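Local coordinates for cobalamin biosynthesis protein CobN (Mycobacterium tuberculosis, PDB 7C6O) that forms the large, catalytic subunit of cobaltochelatase, which probably inserts cobalt into the corrin ring during cobalamin biosynthesis, at residues T50-A55 with D334-Y339; S54-S57 with R63-N66; H138-L141 with D147-R150. One frame throughout, in Å; residues are numbered along the deposited sequence.

Interaction 1 of 3, residues T50-A55 with D334-Y339; sequences TDLISA and DGLISY
Ile53 and Leu336 bring the two backbones closest, their CA atoms 6.9 Å apart, where helix 49-58 passes the loop that leads into edge strand 337-341. Leu336 puts one methyl on each of two consecutive helix residues: CD1 lies 4.0 Å from CG1 of Ile53, while CD2 lies 4.0 Å from CB of Leu52. The side chains of Ile53 and Leu336 pass antiparallel to one another. In Ile53, CG1 is anti to the carbonyl carbon (chi1 -61°) and the chain is then extended, which carries CD1 to 3.4 Å from the carbonyl O of Ile337, a van der Waals contact with the strand backbone. On the loop side, the Leu336 N is held by Asp332 OD1. Trp64 of strand 62-65 packs against both Leu52 and Leu336 and extends the apolar patch, while Asn204 touches Ile53. No hydrogen bond crosses between 50-55 and 334-339. The two parts, 279 residues apart in sequence, therefore meet through aliphatic surfaces, and the fit depends on the shape and burial of Leu52, Ile53 and Leu336 rather than on directional bonds.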
loop_
_atom_site.group_PDB
_atom_site.type_symbol
_atom_site.label_atom_id
_atom_site.label_comp_id
_atom_site.label_asym_id
_atom_site.label_seq_id
_atom_site.Cartn_x
_atom_site.Cartn_y
_atom_site.Cartn_z
ATOM N N THR A 50 -1.678 19.737 -31.145
ATOM C CA THR A 50 -2.845 19.060 -31.703
ATOM C C THR A 50 -3.137 19.553 -33.117
ATOM O O THR A 50 -3.458 18.754 -34.004
ATOM C CB THR A 50 -4.054 19.270 -30.791
ATOM O OG1 THR A 50 -3.750 18.776 -29.481
ATOM C CG2 THR A 50 -5.272 18.532 -31.332
ATOM N N ASP A 51 -3.020 20.867 -33.344
ATOM C CA ASP A 51 -3.160 21.415 -34.693
ATOM C C ASP A 51 -2.183 20.754 -35.656
ATOM O O ASP A 51 -2.561 20.332 -36.756
ATOM C CB ASP A 51 -2.923 22.928 -34.683
ATOM C CG ASP A 51 -3.992 23.692 -33.930
ATOM O OD1 ASP A 51 -5.031 23.097 -33.578
ATOM O OD2 ASP A 51 -3.784 24.902 -33.690
ATOM N N LEU A 52 -0.913 20.664 -35.257
ATOM C CA LEU A 52 0.116 20.149 -36.154
ATOM C C LEU A 52 -0.099 18.670 -36.450
ATOM O O LEU A 52 0.123 18.220 -37.581
ATOM C CB LEU A 52 1.499 20.387 -35.549
ATOM C CG LEU A 52 1.753 21.812 -35.053
ATOM C CD1 LEU A 52 3.187 21.983 -34.564
ATOM C CD2 LEU A 52 1.425 22.834 -36.135
ATOM N N ILE A 53 -0.535 17.902 -35.451
ATOM C CA ILE A 53 -0.800 16.485 -35.672
ATOM C C ILE A 53 -2.027 16.308 -36.559
ATOM O O ILE A 53 -2.048 15.447 -37.447
ATOM C CB ILE A 53 -0.950 15.753 -34.327
ATOM C CG1 ILE A 53 0.345 15.874 -33.516
ATOM C CG2 ILE A 53 -1.298 14.288 -34.547
ATOM C CD1 ILE A 53 0.248 15.314 -32.114
ATOM N N SER A 54 -3.063 17.124 -36.340
ATOM C CA SER A 54 -4.228 17.102 -37.219
ATOM C C SER A 54 -3.836 17.406 -38.658
ATOM O O SER A 54 -4.349 16.782 -39.596
ATOM C CB SER A 54 -5.276 18.106 -36.735
ATOM O OG SER A 54 -5.807 17.740 -35.473
ATOM N N ALA A 55 -2.935 18.371 -38.853
ATOM C CA ALA A 55 -2.457 18.677 -40.197
ATOM C C ALA A 55 -1.705 17.493 -40.792
ATOM O O ALA A 55 -1.866 17.177 -41.977
ATOM C CB ALA A 55 -1.568 19.920 -40.165
ATOM N N ASP A 334 9.748 16.240 -35.097
ATOM C CA ASP A 334 9.054 17.516 -34.982
ATOM C C ASP A 334 8.586 17.818 -33.563
ATOM O O ASP A 334 7.888 18.817 -33.359
ATOM C CB ASP A 334 7.850 17.542 -35.927
ATOM C CG ASP A 334 8.079 16.731 -37.184
ATOM O OD1 ASP A 334 9.070 17.002 -37.896
ATOM O OD2 ASP A 334 7.276 15.813 -37.453
ATOM N N GLY A 335 8.948 16.988 -32.587
ATOM C CA GLY A 335 8.386 17.131 -31.261
ATOM C C GLY A 335 6.935 16.728 -31.166
ATOM O O GLY A 335 6.268 17.067 -30.185
ATOM N N LEU A 336 6.422 16.018 -32.170
ATOM C CA LEU A 336 5.032 15.582 -32.184
ATOM C C LEU A 336 4.910 14.233 -31.489
ATOM O O LEU A 336 5.708 13.323 -31.733
ATOM C CB LEU A 336 4.503 15.498 -33.616
ATOM C CG LEU A 336 4.502 16.809 -34.408
ATOM C CD1 LEU A 336 3.671 16.670 -35.673
ATOM C CD2 LEU A 336 4.000 17.963 -33.553
ATOM N N ILE A 337 3.903 14.110 -30.635
ATOM C CA ILE A 337 3.722 12.954 -29.767
ATOM C C ILE A 337 2.725 11.998 -30.402
ATOM O O ILE A 337 1.714 12.423 -30.979
ATOM C CB ILE A 337 3.246 13.400 -28.371
ATOM C CG1 ILE A 337 4.258 14.360 -27.747
ATOM C CG2 ILE A 337 3.006 12.197 -27.472
ATOM C CD1 ILE A 337 3.719 15.114 -26.550
ATOM N N SER A 338 3.009 10.704 -30.297
ATOM C CA SER A 338 2.078 9.664 -30.699
ATOM C C SER A 338 2.139 8.535 -29.681
ATOM O O SER A 338 3.199 8.245 -29.121
ATOM C CB SER A 338 2.391 9.132 -32.103
ATOM O OG SER A 338 1.521 8.070 -32.448
ATOM N N TYR A 339 0.994 7.911 -29.433
ATOM C CA TYR A 339 0.912 6.771 -28.530
ATOM C C TYR A 339 0.877 5.492 -29.355
ATOM O O TYR A 339 -0.029 5.298 -30.173
ATOM C CB TYR A 339 -0.307 6.881 -27.615
ATOM C CG TYR A 339 -0.097 7.858 -26.479
ATOM C CD1 TYR A 339 -0.428 9.201 -26.618
ATOM C CD2 TYR A 339 0.453 7.440 -25.272
ATOM C CE1 TYR A 339 -0.229 10.096 -25.584
ATOM C CE2 TYR A 339 0.655 8.328 -24.232
ATOM C CZ TYR A 339 0.313 9.655 -24.393
ATOM O OH TYR A 339 0.514 10.541 -23.358
#

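Interaction 2 of 3, residues S54-S57 with R63-N66; sequences SARS and RWAN
Ala55 and Arg56 of helix 49-58 receive the indole of Trp64, which reaches across from strand 62-65. Just before them, the Ser54 hydroxyl lies within bonding reach of the carbonyl O of both Thr50 and Leu201. Ala55 CA lies 7.7 Å from Trp64 CA, the nearest such pair of the two segments. The small Ala55 side chain faces the strand; CB lies 4.5 Å from Trp64 CE3, a loose apolar contact. The Ala55 carbonyl carbon stands obliquely to the ring, 4.4 Å from Trp64 CZ3. Arg56 makes the main contact through the aliphatic part of its chain. CB sits over one face of the six-membered ring, 4.0 Å from the Trp64 centroid and 24° off the ring normal, in a CH-pi interaction displaced toward the rim. Arg56 CG follows, 3.6 Å from Trp64 CH2, and Arg56 CD passes Trp64 CZ2 at 3.9 Å. With CG anti to the backbone N (chi1 -177°), the chain runs past the indole before it bends at chi3. The guanidinium plane ends 87° from that of the ring, so it does not stack on the indole; its NH1 instead forms a salt bridge with Asp332. Trp64 NE1 has a weak hydrogen bond to Asp334 OD2. Ser57 turns from the strand, its hydroxyl within bonding reach of the carbonyl O of both Ile53 and Ala202. The contact closes the second half of the beta-alpha-beta unit formed by strand 42-46, helix 49-58 and strand 62-65, the last being an edge of the parallel four-stranded sheet. Leu44 of the adjoining strand also touches Ala55, Leu336 touches Arg56, and Leu149 of helix 146-161 packs on Ser54 and Ala55.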
loop_
_atom_site.group_PDB
_atom_site.type_symbol
_atom_site.label_atom_id
_atom_site.label_comp_id
_atom_site.label_asym_id
_atom_site.label_seq_id
_atom_site.Cartn_x
_atom_site.Cartn_y
_atom_site.Cartn_z
ATOM N N SER A 54 -3.063 17.124 -36.340
ATOM C CA SER A 54 -4.228 17.102 -37.219
ATOM C C SER A 54 -3.836 17.406 -38.658
ATOM O O SER A 54 -4.349 16.782 -39.596
ATOM C CB SER A 54 -5.276 18.106 -36.735
ATOM O OG SER A 54 -5.807 17.740 -35.473
ATOM N N ALA A 55 -2.935 18.371 -38.853
ATOM C CA ALA A 55 -2.457 18.677 -40.197
ATOM C C ALA A 55 -1.705 17.493 -40.792
ATOM O O ALA A 55 -1.866 17.177 -41.977
ATOM C CB ALA A 55 -1.568 19.920 -40.165
ATOM N N ARG A 56 -0.882 16.823 -39.980
ATOM C CA ARG A 56 -0.192 15.625 -40.446
ATOM C C ARG A 56 -1.183 14.523 -40.801
ATOM O O ARG A 56 -1.051 13.874 -41.846
ATOM C CB ARG A 56 0.792 15.138 -39.380
ATOM C CG ARG A 56 1.615 13.926 -39.795
ATOM C CD ARG A 56 2.574 13.510 -38.692
ATOM N NE ARG A 56 1.873 12.938 -37.545
ATOM C CZ ARG A 56 2.456 12.618 -36.395
ATOM N NH1 ARG A 56 3.757 12.817 -36.231
ATOM N NH2 ARG A 56 1.740 12.099 -35.406
ATOM N N SER A 57 -2.188 14.305 -39.949
ATOM C CA SER A 57 -3.191 13.279 -40.210
ATOM C C SER A 57 -4.035 13.582 -41.443
ATOM O O SER A 57 -4.588 12.650 -42.038
ATOM C CB SER A 57 -4.107 13.114 -38.994
ATOM O OG SER A 57 -3.402 12.618 -37.867
ATOM N N ARG A 63 3.333 21.855 -44.204
ATOM C CA ARG A 63 4.502 21.897 -43.342
ATOM C C ARG A 63 4.061 22.430 -41.986
ATOM O O ARG A 63 3.139 23.246 -41.899
ATOM C CB ARG A 63 5.610 22.786 -43.915
ATOM C CG ARG A 63 6.032 22.452 -45.333
ATOM C CD ARG A 63 6.731 21.109 -45.428
ATOM N NE ARG A 63 7.102 20.812 -46.808
ATOM C CZ ARG A 63 6.297 20.220 -47.684
ATOM N NH1 ARG A 63 5.076 19.852 -47.321
ATOM N NH2 ARG A 63 6.713 19.993 -48.922
ATOM N N TRP A 64 4.709 21.962 -40.923
ATOM C CA TRP A 64 4.279 22.356 -39.589
ATOM C C TRP A 64 5.470 22.580 -38.674
ATOM O O TRP A 64 6.530 21.969 -38.834
ATOM C CB TRP A 64 3.349 21.312 -38.967
ATOM C CG TRP A 64 3.889 19.925 -39.039
ATOM C CD1 TRP A 64 4.801 19.354 -38.199
ATOM C CD2 TRP A 64 3.548 18.925 -40.004
ATOM N NE1 TRP A 64 5.049 18.060 -38.583
ATOM C CE2 TRP A 64 4.293 17.771 -39.690
ATOM C CE3 TRP A 64 2.686 18.892 -41.104
ATOM C CZ2 TRP A 64 4.203 16.598 -40.436
ATOM C CZ3 TRP A 64 2.597 17.727 -41.844
ATOM C CH2 TRP A 64 3.352 16.595 -41.506
ATOM N N ALA A 65 5.269 23.465 -37.701
ATOM C CA ALA A 65 6.250 23.718 -36.657
ATOM C C ALA A 65 5.556 24.448 -35.520
ATOM O O ALA A 65 4.589 25.185 -35.736
ATOM C CB ALA A 65 7.436 24.539 -37.173
ATOM N N ASN A 66 6.057 24.227 -34.308
ATOM C CA ASN A 66 5.559 24.933 -33.137
ATOM C C ASN A 66 6.414 26.170 -32.900
ATOM O O ASN A 66 7.628 26.037 -32.698
ATOM C CB ASN A 66 5.588 24.031 -31.916
ATOM C CG ASN A 66 4.814 24.605 -30.748
ATOM O OD1 ASN A 66 4.911 25.795 -30.448
ATOM N ND2 ASN A 66 4.032 23.759 -30.084
#

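Interaction 3 of 3, residues H138-L141 with D147-R150; sequences HIYL and DNLR
Tyr140 and Asn148 form the nearest CA pair of 138-141 and 147-150, their CA atoms 5.4 Å apart. Asn148 CB lies 3.4 Å from the carbonyl O of Tyr140, and in return CD1 of the Tyr140 ring lies 3.5 Å from the Asn148 carbonyl O, which approaches the ring obliquely. Asn148 CG sits beside its own backbone N (chi1 -79°), and this sets the amide next to Tyr140: OD1 of Asn148 comes to 3.8 Å from the same Tyr140 CD1, with the ring and amide planes turned 72° apart. Alongside this pair, the Leu141 chain runs nearly perpendicular to that of Leu149; CD2 of Leu141 is 4.1 Å from CD2 of Leu149. Both leucines leave their backbones pointing away from the opposite segment, and their ends return to it.

Helices 131-143 and 146-161 are consecutive, joined by a short turn at residues 144-145, and residues 138-141 pack on the first turn of the second helix. No hydrogen bond joins 138-141 to 147-150, and the polar ends are held from outside. The Asn148 amide gives ND2 to the carbonyl oxygens of Gly144, in the link, and Val171, which fixes its rotation. Tyr140 OH bonds to the carbonyl O of Thr168, while its ring meets that of Phe155 with planes at about 45°. Further out, Val86 and Arg88 of strand 84-89 pack against Leu141.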
loop_
_atom_site.group_PDB
_atom_site.type_symbol
_atom_site.label_atom_id
_atom_site.label_comp_id
_atom_site.label_asym_id
_atom_site.label_seq_id
_atom_site.Cartn_x
_atom_site.Cartn_y
_atom_site.Cartn_z
ATOM N N HIS A 138 -9.953 30.847 -38.767
ATOM C CA HIS A 138 -10.073 30.778 -37.315
ATOM C C HIS A 138 -11.085 29.718 -36.900
ATOM O O HIS A 138 -10.849 28.959 -35.953
ATOM C CB HIS A 138 -10.472 32.144 -36.757
ATOM C CG HIS A 138 -10.745 32.133 -35.286
ATOM N ND1 HIS A 138 -9.770 32.392 -34.346
ATOM C CD2 HIS A 138 -11.880 31.880 -34.592
ATOM C CE1 HIS A 138 -10.294 32.306 -33.136
ATOM N NE2 HIS A 138 -11.573 31.993 -33.257
ATOM N N ILE A 139 -12.208 29.638 -37.613
ATOM C CA ILE A 139 -13.250 28.679 -37.261
ATOM C C ILE A 139 -12.795 27.254 -37.556
ATOM O O ILE A 139 -13.010 26.344 -36.746
ATOM C CB ILE A 139 -14.557 29.033 -37.994
ATOM C CG1 ILE A 139 -15.044 30.416 -37.553
ATOM C CG2 ILE A 139 -15.622 27.973 -37.738
ATOM C CD1 ILE A 139 -16.266 30.916 -38.299
ATOM N N TYR A 140 -12.166 27.033 -38.718
ATOM C CA TYR A 140 -11.634 25.711 -39.043
ATOM C C TYR A 140 -10.740 25.191 -37.925
ATOM O O TYR A 140 -10.850 24.033 -37.506
ATOM C CB TYR A 140 -10.841 25.755 -40.353
ATOM C CG TYR A 140 -11.638 25.615 -41.630
ATOM C CD1 TYR A 140 -12.264 24.416 -41.960
ATOM C CD2 TYR A 140 -11.718 26.665 -42.535
ATOM C CE1 TYR A 140 -12.974 24.282 -43.146
ATOM C CE2 TYR A 140 -12.422 26.543 -43.716
ATOM C CZ TYR A 140 -13.046 25.353 -44.019
ATOM O OH TYR A 140 -13.746 25.242 -45.198
ATOM N N LEU A 141 -9.846 26.045 -37.429
ATOM C CA LEU A 141 -8.878 25.624 -36.425
ATOM C C LEU A 141 -9.484 25.576 -35.027
ATOM O O LEU A 141 -9.081 24.735 -34.217
ATOM C CB LEU A 141 -7.667 26.558 -36.459
ATOM C CG LEU A 141 -6.832 26.419 -37.739
ATOM C CD1 LEU A 141 -5.925 27.622 -37.955
ATOM C CD2 LEU A 141 -6.015 25.135 -37.687
ATOM N N ASP A 147 -10.680 16.363 -40.239
ATOM C CA ASP A 147 -11.502 16.809 -41.361
ATOM C C ASP A 147 -11.347 18.306 -41.601
ATOM O O ASP A 147 -11.189 18.748 -42.745
ATOM C CB ASP A 147 -12.971 16.462 -41.119
ATOM C CG ASP A 147 -13.230 14.970 -41.143
ATOM O OD1 ASP A 147 -12.446 14.238 -41.783
ATOM O OD2 ASP A 147 -14.223 14.532 -40.524
ATOM N N ASN A 148 -11.395 19.104 -40.532
ATOM C CA ASN A 148 -11.287 20.552 -40.695
ATOM C C ASN A 148 -9.905 20.962 -41.189
ATOM O O ASN A 148 -9.784 21.904 -41.980
ATOM C CB ASN A 148 -11.622 21.258 -39.382
ATOM C CG ASN A 148 -13.112 21.341 -39.138
ATOM O OD1 ASN A 148 -13.896 21.487 -40.077
ATOM N ND2 ASN A 148 -13.513 21.244 -37.876
ATOM N N LEU A 149 -8.852 20.280 -40.733
ATOM C CA LEU A 149 -7.517 20.605 -41.223
ATOM C C LEU A 149 -7.366 20.260 -42.699
ATOM O O LEU A 149 -6.663 20.966 -43.431
ATOM C CB LEU A 149 -6.452 19.885 -40.394
ATOM C CG LEU A 149 -5.796 20.695 -39.267
ATOM C CD1 LEU A 149 -4.980 21.848 -39.835
ATOM C CD2 LEU A 149 -6.837 21.205 -38.277
ATOM N N ARG A 150 -8.027 19.195 -43.155
ATOM C CA ARG A 150 -7.973 18.847 -44.570
ATOM C C ARG A 150 -8.714 19.876 -45.415
ATOM O O ARG A 150 -8.199 20.344 -46.440
ATOM C CB ARG A 150 -8.548 17.445 -44.788
ATOM C CG ARG A 150 -8.624 17.030 -46.249
ATOM C CD ARG A 150 -9.055 15.577 -46.411
ATOM N NE ARG A 150 -9.994 15.160 -45.373
ATOM C CZ ARG A 150 -9.704 14.291 -44.409
ATOM N NH1 ARG A 150 -8.501 13.735 -44.352
ATOM N NH2 ARG A 150 -10.619 13.975 -43.505
#

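In the fold
Helix 49-58 ties the three contacts together. Interactions 1 and 2 share Ser54 and Ala55, their centres about 6 Å apart, and they touch where Leu52 CD1 comes 3.6 Å from Ala65 C. Interaction 3 reaches the same helix through Leu149, whose CG is 3.7 Å from Ser54 CB, carrying the packing into the helix pair 131-143 and 146-161. Interaction 1 is buried and aliphatic and links sequence-distant parts, whereas interaction 2, local to one beta-alpha-beta unit, is partly buried and pairs an indole face with an arginine chain. Interaction 3, also local and buried, mixes leucine packing with polar groups bonded elsewhere.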